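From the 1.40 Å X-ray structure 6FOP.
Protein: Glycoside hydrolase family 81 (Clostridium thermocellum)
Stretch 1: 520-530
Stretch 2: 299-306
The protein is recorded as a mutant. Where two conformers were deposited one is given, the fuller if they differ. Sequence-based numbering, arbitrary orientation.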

# COMPACT_ATOMS: atom_id res chain seq x y z
N GLY A 520 -7.29 10.54 -0.28
CA GLY A 520 -6.10 10.61 0.57
C GLY A 520 -6.34 10.06 1.96
O GLY A 520 -5.48 9.35 2.51
N ILE A 521 -7.47 10.42 2.56
CA ILE A 521 -7.81 9.96 3.90
C ILE A 521 -7.95 8.45 3.91
O ILE A 521 -7.46 7.77 4.82
CB ILE A 521 -9.02 10.71 4.48
CG1 ILE A 521 -8.66 12.18 4.66
CG2 ILE A 521 -9.49 10.07 5.78
CD1 ILE A 521 -9.81 13.07 5.05
N TYR A 522 -8.61 7.91 2.90
CA TYR A 522 -8.73 6.45 2.72
C TYR A 522 -7.36 5.76 2.67
O TYR A 522 -7.07 4.80 3.42
CB TYR A 522 -9.56 6.16 1.46
CG TYR A 522 -9.41 4.76 0.87
CD1 TYR A 522 -9.94 3.65 1.53
CD2 TYR A 522 -8.70 4.54 -0.30
CE1 TYR A 522 -9.80 2.37 1.01
CE2 TYR A 522 -8.54 3.25 -0.80
CZ TYR A 522 -9.09 2.19 -0.15
OH TYR A 522 -8.92 0.92 -0.66
N LEU A 523 -6.51 6.25 1.77
CA LEU A 523 -5.18 5.65 1.62
C LEU A 523 -4.33 5.76 2.86
O LEU A 523 -3.71 4.79 3.31
CB LEU A 523 -4.46 6.25 0.41
CG LEU A 523 -5.15 6.05 -0.94
CD1 LEU A 523 -4.55 6.97 -2.00
CD2 LEU A 523 -5.03 4.58 -1.38
N TYR A 524 -4.25 6.98 3.39
CA TYR A 524 -3.44 7.26 4.55
C TYR A 524 -3.86 6.45 5.76
O TYR A 524 -3.05 5.77 6.40
CB TYR A 524 -3.54 8.77 4.87
CG TYR A 524 -2.85 9.20 6.14
CD1 TYR A 524 -1.49 9.49 6.17
CD2 TYR A 524 -3.55 9.28 7.33
CE1 TYR A 524 -0.87 9.87 7.36
CE2 TYR A 524 -2.94 9.68 8.51
CZ TYR A 524 -1.60 9.97 8.52
OH TYR A 524 -1.01 10.35 9.70
N THR A 525 -5.15 6.51 6.09
CA THR A 525 -5.64 5.84 7.28
C THR A 525 -5.45 4.33 7.18
O THR A 525 -5.02 3.68 8.13
CB THR A 525 -7.11 6.22 7.50
OG1 THR A 525 -7.24 7.67 7.56
CG2 THR A 525 -7.64 5.64 8.78
N THR A 526 -5.75 3.78 6.00
CA THR A 526 -5.64 2.34 5.84
C THR A 526 -4.17 1.89 5.88
O THR A 526 -3.83 0.94 6.59
CB THR A 526 -6.32 1.88 4.56
OG1 THR A 526 -7.68 2.33 4.53
CG2 THR A 526 -6.29 0.35 4.49
N GLU A 527 -3.28 2.58 5.14
CA GLU A 527 -1.88 2.19 5.18
C GLU A 527 -1.30 2.25 6.58
O GLU A 527 -0.56 1.35 6.99
CB GLU A 527 -1.05 2.98 4.16
CG GLU A 527 0.33 2.37 3.93
CD GLU A 527 0.68 2.00 2.49
OE1 GLU A 527 -0.01 2.46 1.54
OE2 GLU A 527 1.63 1.19 2.32
N VAL A 528 -1.68 3.27 7.33
CA VAL A 528 -1.20 3.37 8.71
C VAL A 528 -1.65 2.13 9.51
O VAL A 528 -0.87 1.55 10.28
CB VAL A 528 -1.68 4.67 9.37
CG1 VAL A 528 -1.50 4.62 10.88
CG2 VAL A 528 -0.91 5.87 8.78
N GLU A 529 -2.91 1.74 9.34
CA GLU A 529 -3.42 0.56 10.07
C GLU A 529 -2.64 -0.71 9.69
O GLU A 529 -2.26 -1.51 10.57
CB GLU A 529 -4.90 0.34 9.78
CG GLU A 529 -5.80 1.39 10.37
CD GLU A 529 -5.95 1.30 11.88
OE1 GLU A 529 -5.83 0.19 12.46
OE2 GLU A 529 -6.25 2.33 12.49
N ALA A 530 -2.35 -0.87 8.39
CA ALA A 530 -1.55 -2.02 7.95
C ALA A 530 -0.12 -1.96 8.51
O ALA A 530 0.44 -2.96 8.96
CB ALA A 530 -1.54 -2.11 6.43
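Stretch 2, residues 299-306: VYRYHGIL

Stretch 2 enters as a β-strand, Val-299 to Arg-301, and runs on through Tyr-302 to Leu-306 as loop or turn. Its strand crosses the helix of stretch 1 almost at a right angle: the N-to-C directions differ by 89°, and the axes approach to 9.2 Å. The backbones come nearest where Tyr-302 meets Thr-525, with CA of one 6.2 Å from CA of the other. Together the two stretches bury 442 Å², most of the share of stretch 2 coming from Tyr-300 and Tyr-302.

Tyr-300, the largest contributor at 93 Å², points its CA-to-CB bond toward the helix and takes chi1 m. Glu-529 CG lies 3.6 Å from the centroid of the Tyr-300 ring and 5° off its normal, so the methylene is almost centred over one face, a CH-pi contact. Thr-526 OG1 approaches the ring edge, 4.0 Å from Tyr-300 CE2, while Thr-525 CG2 packs 3.6 Å from Tyr-300 CB.

Tyr-302 covers 83 Å² by a different route. Its CA-to-CB bond points sideways, but with chi1 t the end of the side chain comes nearer the helix. Ile-521 CG2 sits over one face, 4.1 Å from the Tyr-302 ring centroid and 19° off the normal, and Tyr-524 CD2 lies at the edge, 4.2 Å from Tyr-302 CE1. Thr-525 OG1 comes within 3.4 Å of Tyr-302 CD1, a carbon; its hydrogen bond goes instead to Ile-521 O at 2.8 Å, within the helix.

Farther along, Ile-305 CG2 covers one face of the Tyr-524 ring, 3.6 Å from Tyr-524 CZ. No direct hydrogen bond joins the stretches, but one water accepts from Arg-301 N (2.9 Å to the water O) and donates weakly to Glu-529 OE2 (3.5 Å from the same O).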

# COMPACT_ATOMS: atom_id res chain seq x y z
N VAL A 299 -14.05 0.07 9.78
CA VAL A 299 -14.18 1.49 10.16
C VAL A 299 -12.98 1.82 11.04
O VAL A 299 -12.77 1.19 12.07
CB VAL A 299 -15.50 1.80 10.91
CG1 VAL A 299 -15.58 3.29 11.19
CG2 VAL A 299 -16.71 1.37 10.07
N TYR A 300 -12.20 2.81 10.60
CA TYR A 300 -11.06 3.29 11.36
C TYR A 300 -11.30 4.71 11.81
O TYR A 300 -11.92 5.48 11.13
CB TYR A 300 -9.82 3.25 10.47
CG TYR A 300 -9.49 1.89 9.86
CD1 TYR A 300 -9.45 0.74 10.63
CD2 TYR A 300 -9.13 1.79 8.53
CE1 TYR A 300 -9.13 -0.50 10.05
CE2 TYR A 300 -8.80 0.58 7.95
CZ TYR A 300 -8.78 -0.56 8.72
OH TYR A 300 -8.46 -1.75 8.11
N ARG A 301 -10.71 5.07 12.93
CA ARG A 301 -10.67 6.47 13.35
C ARG A 301 -9.48 7.16 12.67
O ARG A 301 -8.35 6.69 12.69
CB ARG A 301 -10.56 6.57 14.86
CG ARG A 301 -11.81 6.11 15.57
CD ARG A 301 -11.89 6.59 17.01
NE ARG A 301 -12.88 5.84 17.78
CZ ARG A 301 -14.19 6.03 17.73
NH1 ARG A 301 -14.73 6.95 16.93
NH2 ARG A 301 -15.00 5.27 18.48
N TYR A 302 -9.79 8.30 12.06
CA TYR A 302 -8.81 9.20 11.48
C TYR A 302 -8.45 10.23 12.55
O TYR A 302 -9.34 10.75 13.22
CB TYR A 302 -9.44 9.89 10.29
CG TYR A 302 -8.64 11.02 9.67
CD1 TYR A 302 -7.44 10.79 9.01
CD2 TYR A 302 -9.14 12.31 9.70
CE1 TYR A 302 -6.74 11.81 8.41
CE2 TYR A 302 -8.45 13.35 9.09
CZ TYR A 302 -7.26 13.10 8.44
OH TYR A 302 -6.58 14.12 7.83
N HIS A 303 -7.17 10.50 12.72
CA HIS A 303 -6.69 11.38 13.80
C HIS A 303 -6.18 12.72 13.32
O HIS A 303 -5.54 13.44 14.11
CB HIS A 303 -5.61 10.67 14.61
CG HIS A 303 -6.13 9.44 15.28
ND1 HIS A 303 -6.74 9.48 16.50
CD2 HIS A 303 -6.18 8.15 14.87
CE1 HIS A 303 -7.14 8.26 16.83
NE2 HIS A 303 -6.80 7.44 15.86
N GLY A 304 -6.43 13.06 12.06
CA GLY A 304 -6.02 14.34 11.51
C GLY A 304 -4.58 14.28 11.02
O GLY A 304 -3.78 13.46 11.49
N ILE A 305 -4.25 15.19 10.12
CA ILE A 305 -2.86 15.53 9.82
C ILE A 305 -2.74 17.04 9.84
O ILE A 305 -3.74 17.75 9.72
CB ILE A 305 -2.37 14.96 8.46
CG1 ILE A 305 -3.08 15.60 7.27
CG2 ILE A 305 -2.52 13.43 8.43
CD1 ILE A 305 -2.38 15.32 5.98
N LEU A 306 -1.50 17.51 9.88
CA LEU A 306 -1.23 18.94 9.72
C LEU A 306 -0.33 19.18 8.52
O LEU A 306 0.42 18.29 8.13
CB LEU A 306 -0.56 19.51 10.96
CG LEU A 306 -1.43 19.51 12.22
CD1 LEU A 306 -0.56 19.83 13.43
CD2 LEU A 306 -2.57 20.51 12.09
O HOH W 1 -9.14 3.05 14.26
O HOH W 2 -2.54 10.25 11.96